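Local coordinates for protein putative peptidase (PDB 3CE2) that probably acts as a zinc-dependent oligopeptidase of the M3B family, degrading a variety of small bioactive peptides, at residues A244-V255 / I482-T493. Residues are numbered along the deposited sequence; the frame is centred on the assembly and turned at random.
With ZN (zinc ion), chain B.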
# COMPACT_ATOMS: atom_id res chain seq x y z
N ALA A 244 16.68 7.48 19.29
CA ALA A 244 15.64 7.63 20.33
C ALA A 244 15.17 9.06 20.40
O ALA A 244 13.97 9.32 20.44
CB ALA A 244 16.13 7.20 21.69
N ASN A 245 16.09 10.00 20.44
CA ASN A 245 15.66 11.40 20.46
C ASN A 245 14.76 11.72 19.30
O ASN A 245 13.72 12.36 19.45
CB ASN A 245 16.86 12.34 20.41
CG ASN A 245 17.53 12.46 21.73
OD1 ASN A 245 16.89 12.32 22.76
ND2 ASN A 245 18.83 12.70 21.72
N LEU A 246 15.19 11.29 18.11
CA LEU A 246 14.51 11.68 16.91
C LEU A 246 13.14 11.04 16.88
O LEU A 246 12.18 11.64 16.46
CB LEU A 246 15.33 11.31 15.68
CG LEU A 246 16.61 12.11 15.37
CD1 LEU A 246 17.33 11.42 14.24
CD2 LEU A 246 16.32 13.56 15.00
N LEU A 247 13.03 9.82 17.36
CA LEU A 247 11.74 9.14 17.34
C LEU A 247 10.81 9.72 18.40
O LEU A 247 9.65 10.02 18.11
CB LEU A 247 11.93 7.64 17.52
CG LEU A 247 10.67 6.78 17.41
CD1 LEU A 247 10.02 6.91 16.04
CD2 LEU A 247 11.06 5.33 17.72
N ASN A 248 11.32 9.90 19.62
CA ASN A 248 10.60 10.66 20.63
C ASN A 248 10.04 11.92 20.05
O ASN A 248 8.90 12.26 20.31
CB ASN A 248 11.50 11.03 21.80
CG ASN A 248 10.73 11.65 22.97
OD1 ASN A 248 9.99 10.96 23.70
ND2 ASN A 248 10.90 12.95 23.17
N GLY A 249 10.84 12.64 19.27
CA GLY A 249 10.39 13.88 18.64
C GLY A 249 9.19 13.68 17.72
O GLY A 249 8.21 14.40 17.84
N LYS A 250 9.28 12.74 16.80
CA LYS A 250 8.16 12.39 15.92
C LYS A 250 6.92 12.04 16.75
O LYS A 250 5.85 12.64 16.59
CB LYS A 250 8.54 11.20 15.03
CG LYS A 250 7.52 10.84 13.96
CD LYS A 250 7.53 11.85 12.81
CE LYS A 250 6.26 11.76 11.96
NZ LYS A 250 5.94 13.10 11.37
N ILE A 251 7.06 11.09 17.66
CA ILE A 251 5.90 10.71 18.43
C ILE A 251 5.30 11.89 19.19
O ILE A 251 4.08 12.00 19.28
CB ILE A 251 6.22 9.61 19.42
CG1 ILE A 251 6.81 8.38 18.73
CG2 ILE A 251 4.98 9.29 20.26
CD1 ILE A 251 6.11 7.87 17.48
N GLN A 252 6.13 12.77 19.74
CA GLN A 252 5.62 13.94 20.44
C GLN A 252 4.94 14.86 19.44
O GLN A 252 4.01 15.59 19.78
CB GLN A 252 6.73 14.70 21.17
CG GLN A 252 7.12 14.15 22.56
CD GLN A 252 5.92 13.99 23.53
OE1 GLN A 252 5.05 14.88 23.67
NE2 GLN A 252 5.90 12.86 24.23
N ALA A 253 5.40 14.84 18.20
CA ALA A 253 4.71 15.60 17.16
C ALA A 253 3.26 15.11 17.03
O ALA A 253 2.33 15.91 17.04
CB ALA A 253 5.44 15.49 15.85
N HIS A 254 3.07 13.80 16.93
CA HIS A 254 1.73 13.27 16.82
C HIS A 254 0.90 13.64 18.03
O HIS A 254 -0.27 14.01 17.89
CB HIS A 254 1.73 11.76 16.62
CG HIS A 254 2.42 11.34 15.37
ND1 HIS A 254 3.02 10.11 15.22
CD2 HIS A 254 2.65 12.01 14.22
CE1 HIS A 254 3.57 10.03 14.03
NE2 HIS A 254 3.37 11.18 13.40
N VAL A 255 1.50 13.57 19.21
CA VAL A 255 0.80 13.95 20.44
C VAL A 255 0.38 15.41 20.40
O VAL A 255 -0.71 15.75 20.84
CB VAL A 255 1.65 13.70 21.66
CG1 VAL A 255 0.95 14.20 22.92
CG2 VAL A 255 1.96 12.22 21.76
N ILE A 482 4.19 3.02 22.18
CA ILE A 482 5.08 4.17 22.38
C ILE A 482 4.31 5.47 22.33
O ILE A 482 4.69 6.43 22.99
CB ILE A 482 6.27 4.22 21.40
CG1 ILE A 482 5.81 4.58 19.98
CG2 ILE A 482 7.05 2.94 21.43
CD1 ILE A 482 6.96 4.64 18.99
N HIS A 483 3.25 5.50 21.54
CA HIS A 483 2.38 6.67 21.53
C HIS A 483 1.65 6.73 22.85
O HIS A 483 1.52 7.79 23.45
CB HIS A 483 1.38 6.57 20.41
CG HIS A 483 1.92 6.99 19.09
ND1 HIS A 483 2.48 6.11 18.20
CD2 HIS A 483 1.98 8.22 18.51
CE1 HIS A 483 2.86 6.77 17.12
NE2 HIS A 483 2.57 8.05 17.28
N HIS A 484 1.17 5.58 23.32
CA HIS A 484 0.53 5.52 24.61
C HIS A 484 1.47 6.11 25.66
O HIS A 484 1.18 7.16 26.23
CB HIS A 484 0.15 4.09 24.97
CG HIS A 484 -0.87 4.01 26.06
ND1 HIS A 484 -0.74 3.17 27.15
CD2 HIS A 484 -2.04 4.67 26.24
CE1 HIS A 484 -1.79 3.31 27.94
NE2 HIS A 484 -2.59 4.22 27.41
N ALA A 485 2.59 5.45 25.89
CA ALA A 485 3.61 5.95 26.80
C ALA A 485 3.80 7.48 26.67
O ALA A 485 3.70 8.23 27.65
CB ALA A 485 4.91 5.23 26.56
N ALA A 486 4.06 7.96 25.46
CA ALA A 486 4.23 9.39 25.30
C ALA A 486 3.01 10.16 25.84
O ALA A 486 3.13 11.07 26.66
CB ALA A 486 4.52 9.76 23.85
N GLU A 487 1.82 9.80 25.37
CA GLU A 487 0.59 10.46 25.82
C GLU A 487 0.59 10.68 27.34
O GLU A 487 0.22 11.75 27.80
CB GLU A 487 -0.65 9.68 25.39
CG GLU A 487 -1.10 9.93 23.97
CD GLU A 487 -1.76 8.71 23.36
OE1 GLU A 487 -2.25 7.86 24.12
OE2 GLU A 487 -1.76 8.58 22.11
N HIS A 488 1.01 9.66 28.10
CA HIS A 488 1.13 9.76 29.57
C HIS A 488 2.41 10.47 30.01
O HIS A 488 2.82 10.28 31.16
CB HIS A 488 1.15 8.39 30.25
CG HIS A 488 -0.16 7.67 30.22
ND1 HIS A 488 -1.35 8.28 29.87
CD2 HIS A 488 -0.48 6.38 30.51
CE1 HIS A 488 -2.33 7.40 29.93
NE2 HIS A 488 -1.83 6.24 30.32
N GLY A 489 3.05 11.22 29.11
CA GLY A 489 4.29 11.96 29.41
C GLY A 489 5.60 11.18 29.61
O GLY A 489 6.65 11.80 29.81
N VAL A 490 5.56 9.84 29.59
CA VAL A 490 6.77 9.01 29.67
C VAL A 490 7.70 9.35 28.50
O VAL A 490 7.24 9.44 27.35
CB VAL A 490 6.44 7.50 29.62
CG1 VAL A 490 7.70 6.66 29.67
CG2 VAL A 490 5.54 7.11 30.77
N PRO A 491 9.01 9.54 28.77
CA PRO A 491 9.90 9.96 27.69
C PRO A 491 10.56 8.73 27.06
O PRO A 491 10.94 7.79 27.76
CB PRO A 491 10.94 10.83 28.42
CG PRO A 491 10.92 10.31 29.87
CD PRO A 491 9.74 9.37 30.04
N LEU A 492 10.65 8.75 25.75
CA LEU A 492 11.02 7.58 25.01
C LEU A 492 12.53 7.45 24.90
O LEU A 492 13.12 7.73 23.86
CB LEU A 492 10.34 7.59 23.63
CG LEU A 492 8.80 7.67 23.57
CD1 LEU A 492 8.26 7.62 22.12
CD2 LEU A 492 8.11 6.61 24.46
N THR A 493 13.17 7.02 25.98
CA THR A 493 14.61 6.85 25.95
C THR A 493 15.01 5.59 25.18
O THR A 493 14.20 4.68 24.98
CB THR A 493 15.17 6.75 27.36
OG1 THR A 493 14.64 5.58 27.99
CG2 THR A 493 14.77 7.99 28.16
ZN ZN B . -2.90 4.60 29.94
O HOH W 1 -3.76 6.17 28.65
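H254 ND1 and H483 NE2 lie 2.9 Å apart in a near-straight hydrogen bond (165°). The two imidazoles, their planes nearly parallel, meet rim to rim, neither over the other's face. H483 ND1 is hydrogen-bonded to E479 O one turn back, and the two bonds together fix the ring's rotation. A second polar tie joins L492 N to N248 OD1 (3.1 Å); the donor sits 45° above the carbonyl plane. With CG anti to the backbone N, the N248 amide extends to the inverse gamma turn centred on L492.

Between these bonds I251 fills the interface. Its CG2 stands 4.0 Å from the H483 ring centroid, over the face in a CH-pi contact, and also touches A486 CB at 3.6 Å. The CG1 branch meets L492 CD1 (3.8 Å), while CD1 packs on I482 CD1 (3.7 Å). V255 CG2 extends the apolar seam along A486.

The axes of 244-255 and 482-487 approach to 9.6 Å and cross at -71°, packing one helix against another's end and following turn in the largely helical M3 peptidase fold. H484, pointing away from 244-255, and H488 just past the helix end bind a zinc ion distinct from that of the HExxH site.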